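Local coordinates for cyanoglobin (Synechocystis sp., PDB 1S69), which binds one heme group per subunit and through its iron forms a very stable complex with oxygen, which it releases only slowly, at residues T3-L8 with T52-G57; V25-I31 with A86-D90; L91-L95 with I105-A109. All blocks are in the same frame, centred on the assembly; numbering follows the deposited sequence.

Interaction 1 (T3-L8 with T52-G57); sequences TLYEKL and TYAFGG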
loop_
_atom_site.group_PDB
_atom_site.type_symbol
_atom_site.label_atom_id
_atom_site.label_comp_id
_atom_site.label_asym_id
_atom_site.label_seq_id
_atom_site.Cartn_x
_atom_site.Cartn_y
_atom_site.Cartn_z
ATOM N N THR A 3 1.545 -14.111 12.669
ATOM C CA THR A 3 1.492 -12.705 12.174
ATOM C C THR A 3 0.345 -12.487 11.181
ATOM O O THR A 3 -0.190 -13.434 10.606
ATOM C CB THR A 3 2.799 -12.298 11.493
ATOM O OG1 THR A 3 3.005 -13.172 10.394
ATOM C CG2 THR A 3 3.992 -12.501 12.410
ATOM N N LEU A 4 -0.004 -11.212 10.950
ATOM C CA LEU A 4 -0.925 -10.854 9.873
ATOM C C LEU A 4 -0.440 -11.410 8.536
ATOM O O LEU A 4 -1.211 -11.969 7.776
ATOM C CB LEU A 4 -1.074 -9.320 9.807
ATOM C CG LEU A 4 -2.045 -8.712 8.787
ATOM C CD1 LEU A 4 -3.412 -9.329 8.905
ATOM C CD2 LEU A 4 -2.105 -7.193 9.050
ATOM N N TYR A 5 0.844 -11.219 8.249
ATOM C CA TYR A 5 1.452 -11.802 7.072
ATOM C C TYR A 5 1.102 -13.274 6.930
ATOM O O TYR A 5 0.563 -13.684 5.916
ATOM C CB TYR A 5 2.956 -11.612 7.172
ATOM C CG TYR A 5 3.763 -12.102 5.983
ATOM C CD1 TYR A 5 3.635 -11.500 4.725
ATOM C CD2 TYR A 5 4.670 -13.162 6.135
ATOM C CE1 TYR A 5 4.365 -11.931 3.661
ATOM C CE2 TYR A 5 5.441 -13.587 5.083
ATOM C CZ TYR A 5 5.301 -12.956 3.848
ATOM O OH TYR A 5 6.061 -13.368 2.781
ATOM N N GLU A 6 1.380 -14.065 7.966
ATOM C CA GLU A 6 1.022 -15.484 7.948
ATOM C C GLU A 6 -0.512 -15.736 7.759
ATOM O O GLU A 6 -0.922 -16.556 6.948
ATOM C CB GLU A 6 1.528 -16.147 9.234
ATOM C CG GLU A 6 2.984 -16.475 9.101
ATOM C CD GLU A 6 3.709 -16.642 10.410
ATOM O OE1 GLU A 6 3.204 -16.306 11.555
ATOM O OE2 GLU A 6 4.866 -17.127 10.267
ATOM N N LYS A 7 -1.338 -15.000 8.481
ATOM C CA LYS A 7 -2.773 -15.234 8.416
ATOM C C LYS A 7 -3.376 -14.997 7.039
ATOM O O LYS A 7 -4.347 -15.646 6.641
ATOM C CB LYS A 7 -3.474 -14.355 9.450
ATOM C CG LYS A 7 -3.185 -14.779 10.876
ATOM C CD LYS A 7 -3.877 -13.809 11.768
ATOM C CE LYS A 7 -3.594 -14.084 13.203
ATOM N NZ LYS A 7 -4.040 -12.889 13.922
ATOM N N LEU A 8 -2.781 -14.011 6.343
ATOM C CA LEU A 8 -3.196 -13.620 5.002
ATOM C C LEU A 8 -2.792 -14.667 4.001
ATOM O O LEU A 8 -3.413 -14.774 2.976
ATOM C CB LEU A 8 -2.495 -12.305 4.659
ATOM C CG LEU A 8 -3.140 -11.063 5.294
ATOM C CD1 LEU A 8 -2.240 -9.800 5.103
ATOM C CD2 LEU A 8 -4.572 -10.860 4.682
ATOM N N THR A 52 5.148 -6.909 3.403
ATOM C CA THR A 52 5.669 -8.054 4.134
ATOM C C THR A 52 6.164 -7.608 5.519
ATOM O O THR A 52 5.802 -8.215 6.510
ATOM C CB THR A 52 6.759 -8.747 3.325
ATOM O OG1 THR A 52 6.133 -9.356 2.185
ATOM C CG2 THR A 52 7.400 -9.915 4.123
ATOM N N TYR A 53 6.974 -6.561 5.550
ATOM C CA TYR A 53 7.414 -5.878 6.768
ATOM C C TYR A 53 6.220 -5.319 7.614
ATOM O O TYR A 53 6.089 -5.596 8.820
ATOM C CB TYR A 53 8.433 -4.767 6.388
ATOM C CG TYR A 53 8.429 -3.630 7.326
ATOM C CD1 TYR A 53 9.102 -3.732 8.567
ATOM C CD2 TYR A 53 7.662 -2.470 7.032
ATOM C CE1 TYR A 53 9.045 -2.693 9.488
ATOM C CE2 TYR A 53 7.574 -1.432 7.933
ATOM C CZ TYR A 53 8.261 -1.537 9.154
ATOM O OH TYR A 53 8.172 -0.463 10.004
ATOM N N ALA A 54 5.348 -4.567 6.986
ATOM C CA ALA A 54 4.244 -3.932 7.690
ATOM C C ALA A 54 3.293 -4.949 8.321
ATOM O O ALA A 54 2.652 -4.636 9.317
ATOM C CB ALA A 54 3.486 -2.964 6.766
ATOM N N PHE A 55 3.219 -6.157 7.745
ATOM C CA PHE A 55 2.272 -7.186 8.220
ATOM C C PHE A 55 3.027 -8.185 9.164
ATOM O O PHE A 55 2.491 -9.227 9.496
ATOM C CB PHE A 55 1.655 -7.931 7.016
ATOM C CG PHE A 55 0.747 -7.062 6.117
ATOM C CD1 PHE A 55 0.240 -5.809 6.540
ATOM C CD2 PHE A 55 0.375 -7.542 4.845
ATOM C CE1 PHE A 55 -0.574 -5.042 5.681
ATOM C CE2 PHE A 55 -0.450 -6.793 4.010
ATOM C CZ PHE A 55 -0.909 -5.564 4.425
ATOM N N GLY A 56 4.275 -7.841 9.528
ATOM C CA GLY A 56 5.079 -8.551 10.517
ATOM C C GLY A 56 5.877 -9.726 9.982
ATOM O O GLY A 56 6.401 -10.533 10.732
ATOM N N GLY A 57 5.978 -9.812 8.659
ATOM C CA GLY A 57 6.725 -10.859 8.006
ATOM C C GLY A 57 8.223 -10.634 7.968
ATOM O O GLY A 57 8.939 -11.560 7.618
HETATM O O HOH W 1 5.553 -13.629 9.678
HETATM O O HOH W 2 1.456 -9.166 12.572
HETATM O O HOH W 3 6.707 -11.529 0.829
#

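Interaction 2 (V25-I31 with A86-D90); sequences VLQDDRI and AVAED. With HEM (protoporphyrin IX containing Fe), chain D.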
loop_
_atom_site.group_PDB
_atom_site.type_symbol
_atom_site.label_atom_id
_atom_site.label_comp_id
_atom_site.label_asym_id
_atom_site.label_seq_id
_atom_site.Cartn_x
_atom_site.Cartn_y
_atom_site.Cartn_z
ATOM N N VAL A 25 -5.350 0.367 -8.814
ATOM C CA VAL A 25 -4.829 1.741 -8.753
ATOM C C VAL A 25 -4.704 2.391 -10.151
ATOM O O VAL A 25 -5.057 3.550 -10.334
ATOM C CB VAL A 25 -3.458 1.770 -8.030
ATOM C CG1 VAL A 25 -2.695 3.128 -8.304
ATOM C CG2 VAL A 25 -3.662 1.496 -6.522
ATOM N N LEU A 26 -4.178 1.648 -11.134
ATOM C CA LEU A 26 -3.961 2.245 -12.467
ATOM C C LEU A 26 -5.263 2.481 -13.258
ATOM O O LEU A 26 -5.293 3.219 -14.244
ATOM C CB LEU A 26 -2.942 1.444 -13.279
ATOM C CG LEU A 26 -1.444 1.818 -13.322
ATOM C CD1 LEU A 26 -0.793 2.655 -12.218
ATOM C CD2 LEU A 26 -0.623 0.556 -13.600
ATOM N N GLN A 27 -6.343 1.911 -12.769
ATOM C CA GLN A 27 -7.683 2.197 -13.278
ATOM C C GLN A 27 -8.459 3.179 -12.435
ATOM O O GLN A 27 -9.610 3.458 -12.737
ATOM C CB GLN A 27 -8.500 0.913 -13.502
ATOM C CG GLN A 27 -7.817 -0.085 -14.498
ATOM C CD GLN A 27 -7.281 0.547 -15.821
ATOM O OE1 GLN A 27 -7.970 1.312 -16.457
ATOM N NE2 GLN A 27 -6.051 0.183 -16.218
ATOM N N ASP A 28 -7.873 3.647 -11.343
ATOM C CA ASP A 28 -8.540 4.557 -10.423
ATOM C C ASP A 28 -8.194 5.996 -10.867
ATOM O O ASP A 28 -7.092 6.487 -10.653
ATOM C CB ASP A 28 -8.027 4.258 -8.993
ATOM C CG ASP A 28 -8.762 5.008 -7.942
ATOM O OD1 ASP A 28 -9.369 6.052 -8.293
ATOM O OD2 ASP A 28 -8.701 4.715 -6.726
ATOM N N ASP A 29 -9.153 6.652 -11.513
ATOM C CA ASP A 29 -8.979 8.038 -11.983
ATOM C C ASP A 29 -8.597 9.061 -10.903
ATOM O O ASP A 29 -8.042 10.121 -11.216
ATOM C CB ASP A 29 -10.261 8.472 -12.626
ATOM C CG ASP A 29 -10.387 7.943 -14.029
ATOM O OD1 ASP A 29 -9.487 7.186 -14.567
ATOM O OD2 ASP A 29 -11.394 8.254 -14.671
ATOM N N ARG A 30 -8.861 8.731 -9.648
ATOM C CA ARG A 30 -8.461 9.635 -8.535
ATOM C C ARG A 30 -6.936 9.717 -8.362
ATOM O O ARG A 30 -6.394 10.731 -7.900
ATOM C CB ARG A 30 -9.083 9.139 -7.275
ATOM C CG ARG A 30 -10.620 9.149 -7.335
ATOM C CD ARG A 30 -11.257 8.531 -6.100
ATOM N NE ARG A 30 -10.901 7.096 -5.980
ATOM C CZ ARG A 30 -11.327 6.299 -5.014
ATOM N NH1 ARG A 30 -12.083 6.787 -4.063
ATOM N NH2 ARG A 30 -10.920 5.043 -4.951
ATOM N N ILE A 31 -6.249 8.649 -8.763
ATOM C CA ILE A 31 -4.813 8.513 -8.394
ATOM C C ILE A 31 -3.882 7.952 -9.418
ATOM O O ILE A 31 -2.672 7.988 -9.226
ATOM C CB ILE A 31 -4.664 7.674 -7.059
ATOM C CG1 ILE A 31 -5.303 6.290 -7.206
ATOM C CG2 ILE A 31 -5.211 8.501 -5.843
ATOM C CD1 ILE A 31 -5.025 5.302 -6.017
ATOM N N ALA A 86 -8.147 7.052 -1.172
ATOM C CA ALA A 86 -8.294 6.233 -2.394
ATOM C C ALA A 86 -7.354 4.995 -2.401
ATOM O O ALA A 86 -7.759 3.893 -2.787
ATOM C CB ALA A 86 -8.078 7.080 -3.693
ATOM N N VAL A 87 -6.110 5.203 -1.960
ATOM C CA VAL A 87 -5.137 4.120 -1.912
ATOM C C VAL A 87 -5.593 3.069 -0.884
ATOM O O VAL A 87 -5.565 1.885 -1.180
ATOM C CB VAL A 87 -3.717 4.669 -1.633
ATOM C CG1 VAL A 87 -2.809 3.610 -0.959
ATOM C CG2 VAL A 87 -3.112 5.136 -2.944
ATOM N N ALA A 88 -6.013 3.511 0.293
ATOM C CA ALA A 88 -6.422 2.581 1.365
ATOM C C ALA A 88 -7.639 1.828 0.921
ATOM O O ALA A 88 -7.737 0.647 1.103
ATOM C CB ALA A 88 -6.742 3.319 2.679
ATOM N N GLU A 89 -8.568 2.536 0.314
ATOM C CA GLU A 89 -9.789 1.941 -0.181
ATOM C C GLU A 89 -9.530 0.908 -1.292
ATOM O O GLU A 89 -10.152 -0.173 -1.286
ATOM C CB GLU A 89 -10.680 3.075 -0.652
ATOM C CG GLU A 89 -12.023 2.729 -1.256
ATOM C CD GLU A 89 -12.603 3.959 -1.951
ATOM O OE1 GLU A 89 -12.311 5.109 -1.530
ATOM O OE2 GLU A 89 -13.292 3.772 -2.965
ATOM N N ASP A 90 -8.595 1.198 -2.194
ATOM C CA ASP A 90 -8.228 0.299 -3.275
ATOM C C ASP A 90 -7.547 -0.952 -2.711
ATOM O O ASP A 90 -7.720 -2.063 -3.231
ATOM C CB ASP A 90 -7.244 0.984 -4.252
ATOM C CG ASP A 90 -7.937 1.970 -5.183
ATOM O OD1 ASP A 90 -9.185 2.059 -5.126
ATOM O OD2 ASP A 90 -7.300 2.742 -5.937
HETATM C CHA HEM D . 6.280 4.825 -3.567
HETATM C CHB HEM D . 4.164 2.506 0.180
HETATM C CHC HEM D . 0.539 5.726 0.069
HETATM C CHD HEM D . 1.988 6.903 -4.434
HETATM C C1A HEM D . 6.038 3.959 -2.491
HETATM C C2A HEM D . 6.935 2.915 -2.034
HETATM C C3A HEM D . 6.346 2.259 -1.039
HETATM C C4A HEM D . 5.063 2.850 -0.806
HETATM C CMA HEM D . 6.943 1.038 -0.283
HETATM C CAA HEM D . 8.312 2.647 -2.688
HETATM C CBA HEM D . 9.321 3.267 -1.705
HETATM C CGA HEM D . 10.797 2.974 -1.944
HETATM O O1A HEM D . 11.281 3.655 -2.840
HETATM O O2A HEM D . 11.492 2.129 -1.251
HETATM C C1B HEM D . 3.028 3.227 0.483
HETATM C C2B HEM D . 2.169 2.904 1.569
HETATM C C3B HEM D . 1.157 3.816 1.580
HETATM C C4B HEM D . 1.373 4.696 0.444
HETATM C CMB HEM D . 2.439 1.719 2.561
HETATM C CAB HEM D . -0.131 3.960 2.491
HETATM C CBB HEM D . -0.961 2.936 2.867
HETATM C C1C HEM D . 0.621 6.333 -1.191
HETATM C C2C HEM D . -0.373 7.226 -1.735
HETATM C C3C HEM D . 0.034 7.500 -2.995
HETATM C C4C HEM D . 1.267 6.812 -3.272
HETATM C CMC HEM D . -1.629 7.703 -0.910
HETATM C CAC HEM D . -0.597 8.366 -4.103
HETATM C CBC HEM D . -1.878 8.193 -4.397
HETATM C C1D HEM D . 3.269 6.476 -4.609
HETATM C C2D HEM D . 4.074 6.763 -5.747
HETATM C C3D HEM D . 5.393 6.137 -5.435
HETATM C C4D HEM D . 5.288 5.541 -4.157
HETATM C CMD HEM D . 3.708 7.534 -7.016
HETATM C CAD HEM D . 6.636 6.103 -6.301
HETATM C CBD HEM D . 7.229 7.472 -5.959
HETATM C CGD HEM D . 8.191 7.883 -7.028
HETATM O O1D HEM D . 9.340 7.475 -6.954
HETATM O O2D HEM D . 7.829 8.624 -7.950
HETATM N NA HEM D . 4.902 3.852 -1.736
HETATM N NB HEM D . 2.514 4.324 -0.222
HETATM N NC HEM D . 1.588 6.118 -2.150
HETATM N ND HEM D . 4.021 5.774 -3.665
HETATM FE FE HEM D . 3.270 5.022 -1.963
#

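Interaction 3 (L91-L95 with I105-A109); sequences LLATL and IAEVA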
loop_
_atom_site.group_PDB
_atom_site.type_symbol
_atom_site.label_atom_id
_atom_site.label_comp_id
_atom_site.label_asym_id
_atom_site.label_seq_id
_atom_site.Cartn_x
_atom_site.Cartn_y
_atom_site.Cartn_z
ATOM N N LEU A 91 -6.709 -0.769 -1.696
ATOM C CA LEU A 91 -6.030 -1.926 -1.100
ATOM C C LEU A 91 -7.067 -2.873 -0.478
ATOM O O LEU A 91 -6.975 -4.112 -0.616
ATOM C CB LEU A 91 -4.981 -1.490 -0.065
ATOM C CG LEU A 91 -4.251 -2.614 0.679
ATOM C CD1 LEU A 91 -3.456 -3.516 -0.323
ATOM C CD2 LEU A 91 -3.309 -2.050 1.774
ATOM N N LEU A 92 -8.002 -2.301 0.257
ATOM C CA LEU A 92 -8.961 -3.112 1.014
ATOM C C LEU A 92 -9.964 -3.784 0.077
ATOM O O LEU A 92 -10.349 -4.932 0.322
ATOM C CB LEU A 92 -9.648 -2.291 2.099
ATOM C CG LEU A 92 -8.733 -1.630 3.149
ATOM C CD1 LEU A 92 -9.606 -0.857 4.088
ATOM C CD2 LEU A 92 -7.834 -2.602 3.902
ATOM N N ALA A 93 -10.282 -3.104 -1.027
ATOM C CA ALA A 93 -11.159 -3.634 -2.099
ATOM C C ALA A 93 -10.544 -4.839 -2.740
ATOM O O ALA A 93 -11.245 -5.844 -2.940
ATOM C CB ALA A 93 -11.468 -2.588 -3.190
ATOM N N THR A 94 -9.236 -4.754 -3.015
ATOM C CA THR A 94 -8.470 -5.834 -3.623
ATOM C C THR A 94 -8.486 -7.076 -2.709
ATOM O O THR A 94 -8.731 -8.200 -3.202
ATOM C CB THR A 94 -7.032 -5.369 -3.879
ATOM O OG1 THR A 94 -7.039 -4.384 -4.924
ATOM C CG2 THR A 94 -6.116 -6.523 -4.353
ATOM N N LEU A 95 -8.199 -6.874 -1.423
ATOM C CA LEU A 95 -8.270 -7.960 -0.436
ATOM C C LEU A 95 -9.670 -8.589 -0.355
ATOM O O LEU A 95 -9.767 -9.799 -0.307
ATOM C CB LEU A 95 -7.832 -7.491 0.942
ATOM C CG LEU A 95 -6.382 -7.025 1.009
ATOM C CD1 LEU A 95 -6.087 -6.558 2.387
ATOM C CD2 LEU A 95 -5.409 -8.122 0.641
ATOM N N ILE A 105 -9.120 -8.134 6.711
ATOM C CA ILE A 105 -9.253 -6.874 5.990
ATOM C C ILE A 105 -9.192 -5.734 6.972
ATOM O O ILE A 105 -8.453 -4.797 6.743
ATOM C CB ILE A 105 -10.504 -6.819 5.037
ATOM C CG1 ILE A 105 -10.326 -7.839 3.912
ATOM C CG2 ILE A 105 -10.632 -5.407 4.399
ATOM C CD1 ILE A 105 -11.497 -7.962 2.998
ATOM N N ALA A 106 -9.939 -5.820 8.063
ATOM C CA ALA A 106 -9.851 -4.856 9.176
ATOM C C ALA A 106 -8.442 -4.610 9.812
ATOM O O ALA A 106 -8.101 -3.441 10.146
ATOM C CB ALA A 106 -10.763 -5.270 10.247
ATOM N N GLU A 107 -7.666 -5.682 10.055
ATOM C CA GLU A 107 -6.286 -5.543 10.565
ATOM C C GLU A 107 -5.408 -4.776 9.552
ATOM O O GLU A 107 -4.612 -3.924 9.935
ATOM C CB GLU A 107 -5.623 -6.900 10.781
ATOM C CG GLU A 107 -6.148 -7.595 11.995
ATOM C CD GLU A 107 -5.356 -8.823 12.342
ATOM O OE1 GLU A 107 -4.100 -8.776 12.287
ATOM O OE2 GLU A 107 -6.011 -9.835 12.651
ATOM N N VAL A 108 -5.577 -5.091 8.281
ATOM C CA VAL A 108 -4.881 -4.359 7.235
ATOM C C VAL A 108 -5.287 -2.868 7.215
ATOM O O VAL A 108 -4.411 -2.011 7.080
ATOM C CB VAL A 108 -5.095 -4.975 5.856
ATOM C CG1 VAL A 108 -4.449 -4.042 4.715
ATOM C CG2 VAL A 108 -4.462 -6.354 5.790
ATOM N N ALA A 109 -6.595 -2.580 7.339
ATOM C CA ALA A 109 -7.098 -1.194 7.373
ATOM C C ALA A 109 -6.427 -0.367 8.485
ATOM O O ALA A 109 -6.109 0.818 8.278
ATOM C CB ALA A 109 -8.639 -1.156 7.520
#

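Interaction 1 (T3-L8 with T52-G57)
F55 is the buried centre of this contact, beside two leucines of helix 4-8: L4 CD2 is 3.7 Å from F55 CD1, and L8 CD1 is 3.5 Å from F55 CD2. L4 and L8 each present a methyl of a branched side chain to the same ring, which V108 also touches. Nearer the surface, Y5 lays the face of its ring against T52, whose CG2 sits 4.0 Å from the ring centroid in a CH-pi contact, while Y5 CD2 comes to 3.6 Å from G57 CA. A CB on G57 would clash with Y5 CD2, so glycine lets the ring come this close. Y5 OH is hydrogen-bonded to T11, and water 3 joins it to T52 OG1 (also bonded to K48 O).

The backbones meet directly where Y5 N donates to F55 O (2.9 Å), which also accepts from water 2. T3 and E6 form a capping box: E6 N donates to T3 OG1 (3.1 Å) and T3 N to E6 OE1 (3.0 Å). G56, with positive phi, is the C' residue of a Schellman motif, G57 N bonding to T52 O (2.7 Å). The capped start of helix 4-8 thus docks on the Schellman end of helix 40-54.

Interaction 2 (V25-I31 with A86-D90)
The end of helix 10-26 and the turn after it run along one side of helix 81-98, with CA atoms closest at V25 and D90 (6.6 Å) and at R30 and A86 (7.0 Å). The turn is held by backbone bonds from D28 N to V25 O and from I31 N to D28 O, both 3.0 Å, and by an Asx turn in which R30 N donates to D28 OD1 (3.0 Å). Aspartate suits this place because its short carboxylate reaches the amide two residues on while still facing the arginine.

I31 supplies the apolar part. Its CD1 meets V87 CG2 at 3.6 Å and its CG2 meets A86 CB at 3.9 Å; the same I31 CG2 and V87 CG2 each lie 3.6 Å from the heme, at CBC and CMC. The small A86 leaves room for the R30 guanidinium to lie face-on above its CB.

Around the guanidinium, R30 NE bonds to D28 OD1 (3.0 Å), R30 NH2 to D28 OD2 (2.9 Å) and R30 NH1 to E89 OE1 (3.0 Å), with a longer salt bridge from R30 NH2 to D90 OD1 (3.5 Å). D28 OD2 and D90 OD2 are just 2.5 Å apart, so one acid probably holds a proton. One arginine therefore gathers three acidic residues beside the heme pocket, and a proton held by one acid would ease the repulsion between D28 and D90.

Interaction 3 (L91-L95 with I105-A109)
Helices 81-98 and 102-113 form an antiparallel pair within the two-on-two helical fold of the truncated globins, and this contact joins them. The two short segments run at 163° to each other with axes 10.0 Å apart, a spacing bridged by aliphatic side chains, with no hydrogen bond between the two segments. L92 is the main bump from the first helix. It enters the hollow framed by I105, V108 and A109, with CD2 3.8 Å from V108 CG1 and CD1 3.6 Å from A109 CB; alanine's single methyl leaves room for that leucine branch. In return, V108 projects between L91, L92 and L95; its CG1 is 3.7 Å from L91 CD2, and both its methyls, CG1 and CG2, lie 3.8 Å from L95 CD1. The beta-branched valine is compact enough to fit among three longer side chains. I105 spans the gap toward L95, its CG1 3.9 Å from L95 CB. F55 and L4 also touch V108. Packing here reaches the backbone itself, for L92 CD2 rests 3.6 Å from I105 O.

How the interactions relate
Along the chain, interactions 1 and 2 cross, because residues 25-31 fall between the two segments of interaction 1; interaction 3 follows both. Interactions 1 and 2 lie on opposite sides of the chain's centre, their centres about 23 Å apart. The centre of interaction 3 lies about 13 Å from each of theirs. It continues helix 81-98 directly from interaction 2, while helix 102-113 carries it to interaction 1, where V108 CG1 is 3.9 Å from F55 CZ and E107 OE1 is 3.5 Å from L4 CD1. The contacts thus extend from the N-terminal helix through the antiparallel pair to the heme-contacting residues of interaction 2, linked first by side-chain packing and then by the shared helix 81-98.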